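PDB 3OG9: protein yahD a copper inducible hydrolase from Lactococcus lactis subsp. lactis, which is a copper-inducible protein that probably acts as a hydrolase of the alpha/beta-hydrolase fold and binds D-malate in its pocket. Local coordinates for residues A[15-20]-A[41-46]; A[60-65]-A[73-78]. All coordinates share one frame; numbering follows the deposited sequence.

Contact 1: A[15-20]-A[41-46]; sequences DLAPLL and PSHPIL
The carbonyl oxygen of Ala17 takes the ring N-H of His43 in the shortest polar bond between residues 15-20 and 41-46, ND1 to O 2.7 Å. ND1 comes in on a lone pair, in the carbonyl plane, and the oxygen in turn lies close to the plane of the imidazole. CG of His43 is anti to its own carbonyl carbon, beside the backbone N (chi1 -71°), and the side chain crosses that of Leu16 at about a right angle. Leu16 covers one face: its CG sits above the ring centre, 3.9 Å from the centroid, a CH-pi contact, while CD2 reaches over the ring atom CD2 of His43 and touches CB of Ser42. The imidazole is thus held at its edge by a bond and on one face by a leucine, which would probably limit its rotation, and its NE2 is hydrogen-bonded to NZ of the C-terminal Lys209. Alongside, CD of Pro44 packs 3.4 Å from the carbonyl oxygen of Leu16. Beyond the histidine the chains pair as parallel strands. Leu19 N donates to Pro44 O at 3.0 Å, and Leu46 N donates to Leu19 O at 2.8 Å in an almost straight bond. CA of Leu20 adds a CA-H...O contact to Leu46 O, 3.2 Å away. Leu19 and Ile45 project from one face of the sheet, where CD1 of Leu19 meets CG1 of Ile45 at 3.8 Å and both side chains pack on Ala36 of helix 33-39. Leu20 and Leu46 project from the other face, touching Val90 and Leu93 of helix 76-97, respectively. Strand 19-22, helix 33-39 and strand 45-48 form a beta-alpha-beta crossover, and helices on both faces of its parallel pair are characteristic of the alpha/beta-hydrolase sheet.

Contact 2: A[60-65]-A[73-78]; sequences YFKLRG and NFDLES. With MLT (D-malate), chain C.
Phe61 CG lies between its backbone N and carbonyl carbon (chi1 67°), and Phe74 CG anti to its carbonyl carbon (chi1 -54°); the two rings meet in an offset edge-to-face stack. The edge of Phe61 is turned toward the face of Phe74, planes at 86°, with CD1 of Phe74 in the plane of the Phe61 ring. CD2 of Leu63 reaches the edge of the Phe74 ring at CD1. Beside this apolar group Asp75 N donates to Lys62 O, backbone to backbone, and Lys62 N to the side-chain OG of Ser78 at 3.0 Å. Arg64 N bonds to Asn73 OD1 at 2.8 Å, approaching from above the amide plane, and more weakly to Asn73 O. Asn73 OD1 also accepts from Leu66 N, so an alanine here would probably cost both N-H groups this acceptor, leaving Arg64 N with the weak bond to Asn73 O. Asp75 is the N-cap of helix 76-97, its OD1 accepting from Ser78 N. The Arg64 guanidinium lies with one face over CA of Asp75; its NH1 is 3.8 Å from OD1 of Asp75, a long salt bridge of charges alone, and a water bonded to both atoms bridges them. D-malate lies against both phenylalanines, O3 3.4 Å from CE1 of Phe74 and O1 3.8 Å from CZ of Phe61. The two rings form an aromatic wall of the ligand pocket, consistent with the active-site cleft of an alpha/beta hydrolase.

From the N terminus, contact 1 comes first: after strand 7-10 the chain enters strand 19-22, passes through helix 33-39 and returns in strand 45-48, so that 15-20 and 41-46 close a 20-residue connection that carries helix 33-39 across one face of the central sheet. Contact 2 opens only after strand 45-48 has ended, and 60-65 with 73-78 closes a shorter loop leading into helix 76-97. The two are therefore in series and neither nest nor cross. Their centres lie about 30 Å apart, on opposite sides of the chain's centre. Helix 76-97 links them, beginning in contact 2 at the malate pocket and packing further along against Leu20 and Leu46 of contact 1.

Contact 1: A[15-20]-A[41-46]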
loop_
_atom_site.group_PDB
_atom_site.type_symbol
_atom_site.label_atom_id
_atom_site.label_comp_id
_atom_site.label_asym_id
_atom_site.label_seq_id
_atom_site.Cartn_x
_atom_site.Cartn_y
_atom_site.Cartn_z
ATOM N N ASP A 15 10.524 15.856 -12.063
ATOM C CA ASP A 15 11.069 14.763 -12.901
ATOM C C ASP A 15 11.240 13.442 -12.136
ATOM O O ASP A 15 11.528 12.401 -12.747
ATOM C CB ASP A 15 12.396 15.176 -13.576
ATOM C CG ASP A 15 12.261 16.432 -14.436
ATOM O OD1 ASP A 15 12.711 17.500 -14.006
ATOM O OD2 ASP A 15 11.698 16.369 -15.544
ATOM N N LEU A 16 11.057 13.487 -10.812
ATOM C CA LEU A 16 11.211 12.305 -9.969
ATOM C C LEU A 16 9.898 11.525 -9.874
ATOM O O LEU A 16 8.805 12.111 -9.982
ATOM C CB LEU A 16 11.663 12.710 -8.573
ATOM C CG LEU A 16 13.125 12.556 -8.165
ATOM C CD1 LEU A 16 14.093 12.854 -9.306
ATOM C CD2 LEU A 16 13.464 13.402 -6.922
ATOM N N ALA A 17 10.020 10.217 -9.668
ATOM C CA ALA A 17 8.872 9.305 -9.573
ATOM C C ALA A 17 7.905 9.706 -8.460
ATOM O O ALA A 17 8.322 10.022 -7.345
ATOM C CB ALA A 17 9.356 7.883 -9.345
ATOM N N PRO A 18 6.606 9.684 -8.762
ATOM C CA PRO A 18 5.630 10.115 -7.781
ATOM C C PRO A 18 5.403 9.026 -6.741
ATOM O O PRO A 18 5.556 7.824 -7.035
ATOM C CB PRO A 18 4.376 10.338 -8.627
ATOM C CG PRO A 18 4.508 9.325 -9.739
ATOM C CD PRO A 18 5.986 9.276 -10.036
ATOM N N LEU A 19 5.048 9.451 -5.535
ATOM C CA LEU A 19 4.692 8.526 -4.456
ATOM C C LEU A 19 3.199 8.578 -4.253
ATOM O O LEU A 19 2.633 9.673 -4.179
ATOM C CB LEU A 19 5.393 8.950 -3.150
ATOM C CG LEU A 19 6.876 9.302 -3.273
ATOM C CD1 LEU A 19 7.352 9.808 -1.939
ATOM C CD2 LEU A 19 7.729 8.106 -3.781
ATOM N N LEU A 20 2.543 7.415 -4.171
ATOM C CA LEU A 20 1.115 7.370 -3.758
ATOM C C LEU A 20 1.054 6.866 -2.313
ATOM O O LEU A 20 1.473 5.751 -2.043
ATOM C CB LEU A 20 0.306 6.397 -4.647
ATOM C CG LEU A 20 -1.175 6.220 -4.242
ATOM C CD1 LEU A 20 -1.936 7.523 -4.509
ATOM C CD2 LEU A 20 -1.890 5.012 -4.941
ATOM N N PRO A 41 13.208 11.437 -0.468
ATOM C CA PRO A 41 13.306 12.899 -0.427
ATOM C C PRO A 41 13.144 13.529 -1.812
ATOM O O PRO A 41 13.703 13.007 -2.782
ATOM C CB PRO A 41 14.740 13.145 0.100
ATOM C CG PRO A 41 15.022 11.958 0.948
ATOM C CD PRO A 41 14.393 10.803 0.160
ATOM N N SER A 42 12.373 14.621 -1.884
ATOM C CA SER A 42 12.192 15.419 -3.111
ATOM C C SER A 42 11.149 14.851 -4.101
ATOM O O SER A 42 10.821 15.509 -5.088
ATOM C CB SER A 42 13.526 15.642 -3.865
ATOM O OG SER A 42 14.607 16.095 -3.051
ATOM N N HIS A 43 10.647 13.636 -3.869
ATOM C CA HIS A 43 9.692 13.048 -4.819
ATOM C C HIS A 43 8.318 13.689 -4.632
ATOM O O HIS A 43 7.914 13.940 -3.510
ATOM C CB HIS A 43 9.587 11.522 -4.643
ATOM C CG HIS A 43 10.803 10.769 -5.107
ATOM N ND1 HIS A 43 10.758 9.852 -6.134
ATOM C CD2 HIS A 43 12.085 10.770 -4.667
ATOM C CE1 HIS A 43 11.962 9.327 -6.316
ATOM N NE2 HIS A 43 12.782 9.854 -5.427
ATOM N N PRO A 44 7.596 13.944 -5.739
ATOM C CA PRO A 44 6.227 14.447 -5.620
ATOM C C PRO A 44 5.395 13.462 -4.782
ATOM O O PRO A 44 5.649 12.249 -4.806
ATOM C CB PRO A 44 5.704 14.418 -7.066
ATOM C CG PRO A 44 6.964 14.519 -7.920
ATOM C CD PRO A 44 8.019 13.755 -7.139
ATOM N N ILE A 45 4.390 13.973 -4.091
ATOM C CA ILE A 45 3.595 13.119 -3.208
ATOM C C ILE A 45 2.133 13.291 -3.540
ATOM O O ILE A 45 1.667 14.419 -3.636
ATOM C CB ILE A 45 3.825 13.461 -1.717
ATOM C CG1 ILE A 45 5.172 12.892 -1.252
ATOM C CG2 ILE A 45 2.638 12.912 -0.815
ATOM C CD1 ILE A 45 5.650 13.471 0.081
ATOM N N LEU A 46 1.445 12.167 -3.771
ATOM C CA LEU A 46 0.004 12.137 -3.868
ATOM C C LEU A 46 -0.533 11.232 -2.753
ATOM O O LEU A 46 -0.160 10.074 -2.670
ATOM C CB LEU A 46 -0.426 11.565 -5.224
ATOM C CG LEU A 46 -1.947 11.673 -5.481
ATOM C CD1 LEU A 46 -2.423 13.129 -5.463
ATOM C CD2 LEU A 46 -2.249 11.016 -6.819
#

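Contact 2: A[60-65]-A[73-78]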
loop_
_atom_site.group_PDB
_atom_site.type_symbol
_atom_site.label_atom_id
_atom_site.label_comp_id
_atom_site.label_asym_id
_atom_site.label_seq_id
_atom_site.Cartn_x
_atom_site.Cartn_y
_atom_site.Cartn_z
ATOM N N TYR A 60 -10.088 2.104 3.789
ATOM C CA TYR A 60 -10.273 1.973 2.335
ATOM C C TYR A 60 -11.399 1.056 1.899
ATOM O O TYR A 60 -11.864 1.157 0.765
ATOM C CB TYR A 60 -8.975 1.551 1.654
ATOM C CG TYR A 60 -7.992 2.676 1.645
ATOM C CD1 TYR A 60 -8.062 3.684 0.678
ATOM C CD2 TYR A 60 -7.024 2.784 2.673
ATOM C CE1 TYR A 60 -7.169 4.755 0.708
ATOM C CE2 TYR A 60 -6.125 3.854 2.693
ATOM C CZ TYR A 60 -6.193 4.810 1.712
ATOM O OH TYR A 60 -5.309 5.871 1.745
ATOM N N PHE A 61 -11.848 0.164 2.771
ATOM C CA PHE A 61 -12.942 -0.769 2.413
ATOM C C PHE A 61 -13.564 -1.293 3.697
ATOM O O PHE A 61 -12.988 -1.154 4.774
ATOM C CB PHE A 61 -12.443 -1.924 1.486
ATOM C CG PHE A 61 -11.500 -2.863 2.161
ATOM C CD1 PHE A 61 -11.985 -3.945 2.904
ATOM C CD2 PHE A 61 -10.135 -2.628 2.131
ATOM C CE1 PHE A 61 -11.125 -4.802 3.583
ATOM C CE2 PHE A 61 -9.248 -3.496 2.821
ATOM C CZ PHE A 61 -9.755 -4.601 3.538
ATOM N N LYS A 62 -14.772 -1.827 3.589
ATOM C CA LYS A 62 -15.557 -2.193 4.778
ATOM C C LYS A 62 -15.111 -3.517 5.384
ATOM O O LYS A 62 -14.588 -4.391 4.677
ATOM C CB LYS A 62 -17.030 -2.299 4.393
ATOM C CG LYS A 62 -17.669 -0.953 4.117
ATOM C CD LYS A 62 -19.011 -1.126 3.394
ATOM C CE LYS A 62 -20.174 -1.184 4.362
ATOM N NZ LYS A 62 -20.278 -2.456 5.121
ATOM N N LEU A 63 -15.337 -3.653 6.692
ATOM C CA LEU A 63 -15.201 -4.897 7.422
ATOM C C LEU A 63 -16.588 -5.499 7.559
ATOM O O LEU A 63 -17.590 -4.820 7.259
ATOM C CB LEU A 63 -14.638 -4.648 8.832
ATOM C CG LEU A 63 -13.174 -4.141 8.816
ATOM C CD1 LEU A 63 -12.680 -3.849 10.223
ATOM C CD2 LEU A 63 -12.225 -5.129 8.080
ATOM N N ARG A 64 -16.643 -6.736 8.053
ATOM C CA ARG A 64 -17.915 -7.475 8.160
ATOM C C ARG A 64 -18.744 -7.392 9.483
ATOM O O ARG A 64 -19.771 -8.040 9.582
ATOM C CB ARG A 64 -17.792 -8.914 7.585
ATOM C CG ARG A 64 -17.496 -8.980 6.078
ATOM C CD ARG A 64 -17.895 -10.376 5.555
ATOM N NE ARG A 64 -17.302 -10.693 4.242
ATOM C CZ ARG A 64 -17.819 -10.326 3.078
ATOM N NH1 ARG A 64 -18.935 -9.593 3.040
ATOM N NH2 ARG A 64 -17.203 -10.691 1.935
ATOM N N GLY A 65 -18.393 -6.649 10.537
ATOM C CA GLY A 65 -17.736 -7.020 11.784
ATOM C C GLY A 65 -17.777 -8.368 12.458
ATOM O O GLY A 65 -18.616 -8.709 13.360
ATOM N N ASN A 73 -13.348 -11.301 7.811
ATOM C CA ASN A 73 -13.853 -9.959 8.131
ATOM C C ASN A 73 -13.737 -8.935 7.003
ATOM O O ASN A 73 -14.220 -7.822 7.143
ATOM C CB ASN A 73 -13.164 -9.396 9.394
ATOM C CG ASN A 73 -14.012 -8.341 10.099
ATOM O OD1 ASN A 73 -15.227 -8.281 9.920
ATOM N ND2 ASN A 73 -13.374 -7.504 10.896
ATOM N N PHE A 74 -13.104 -9.298 5.884
ATOM C CA PHE A 74 -12.893 -8.320 4.803
ATOM C C PHE A 74 -14.057 -8.416 3.826
ATOM O O PHE A 74 -14.314 -9.490 3.249
ATOM C CB PHE A 74 -11.549 -8.558 4.106
ATOM C CG PHE A 74 -10.358 -8.589 5.043
ATOM C CD1 PHE A 74 -10.283 -7.728 6.137
ATOM C CD2 PHE A 74 -9.257 -9.414 4.763
ATOM C CE1 PHE A 74 -9.156 -7.749 6.995
ATOM C CE2 PHE A 74 -8.135 -9.443 5.611
ATOM C CZ PHE A 74 -8.080 -8.616 6.732
ATOM N N ASP A 75 -14.772 -7.311 3.655
ATOM C CA ASP A 75 -15.871 -7.249 2.674
ATOM C C ASP A 75 -15.321 -7.114 1.233
ATOM O O ASP A 75 -14.925 -6.027 0.764
ATOM C CB ASP A 75 -16.845 -6.139 3.059
ATOM C CG ASP A 75 -18.022 -6.014 2.106
ATOM O OD1 ASP A 75 -17.956 -6.571 0.991
ATOM O OD2 ASP A 75 -19.002 -5.323 2.480
ATOM N N LEU A 76 -15.275 -8.244 0.540
ATOM C CA LEU A 76 -14.665 -8.310 -0.775
ATOM C C LEU A 76 -15.437 -7.550 -1.843
ATOM O O LEU A 76 -14.824 -7.037 -2.790
ATOM C CB LEU A 76 -14.421 -9.766 -1.189
ATOM C CG LEU A 76 -13.549 -10.567 -0.207
ATOM C CD1 LEU A 76 -13.344 -11.982 -0.719
ATOM C CD2 LEU A 76 -12.206 -9.883 0.117
ATOM N N GLU A 77 -16.757 -7.444 -1.703
ATOM C CA GLU A 77 -17.504 -6.572 -2.617
ATOM C C GLU A 77 -17.083 -5.108 -2.454
ATOM O O GLU A 77 -16.863 -4.403 -3.451
ATOM C CB GLU A 77 -19.012 -6.749 -2.460
ATOM C CG GLU A 77 -19.523 -8.028 -3.167
ATOM C CD GLU A 77 -21.058 -8.137 -3.231
ATOM O OE1 GLU A 77 -21.772 -7.160 -2.906
ATOM O OE2 GLU A 77 -21.543 -9.222 -3.613
ATOM N N SER A 78 -16.959 -4.669 -1.203
ATOM C CA SER A 78 -16.488 -3.319 -0.905
ATOM C C SER A 78 -15.075 -3.146 -1.412
ATOM O O SER A 78 -14.784 -2.131 -2.037
ATOM C CB SER A 78 -16.554 -3.014 0.591
ATOM O OG SER A 78 -16.046 -1.724 0.905
HETATM C C1 MLT C . -7.281 -4.313 6.871
HETATM O O1 MLT C . -8.487 -3.993 7.054
HETATM O O2 MLT C . -6.677 -3.948 5.833
HETATM C C2 MLT C . -6.557 -5.163 7.891
HETATM O O3 MLT C . -7.411 -5.558 8.951
HETATM C C3 MLT C . -5.313 -4.457 8.433
HETATM C C4 MLT C . -5.628 -3.234 9.262
HETATM O O4 MLT C . -4.893 -3.007 10.247
HETATM O O5 MLT C . -6.563 -2.428 9.012
HETATM O O HOH W 1 -19.782 -5.603 5.099
HETATM O O HOH W 2 -19.959 -8.297 0.734
#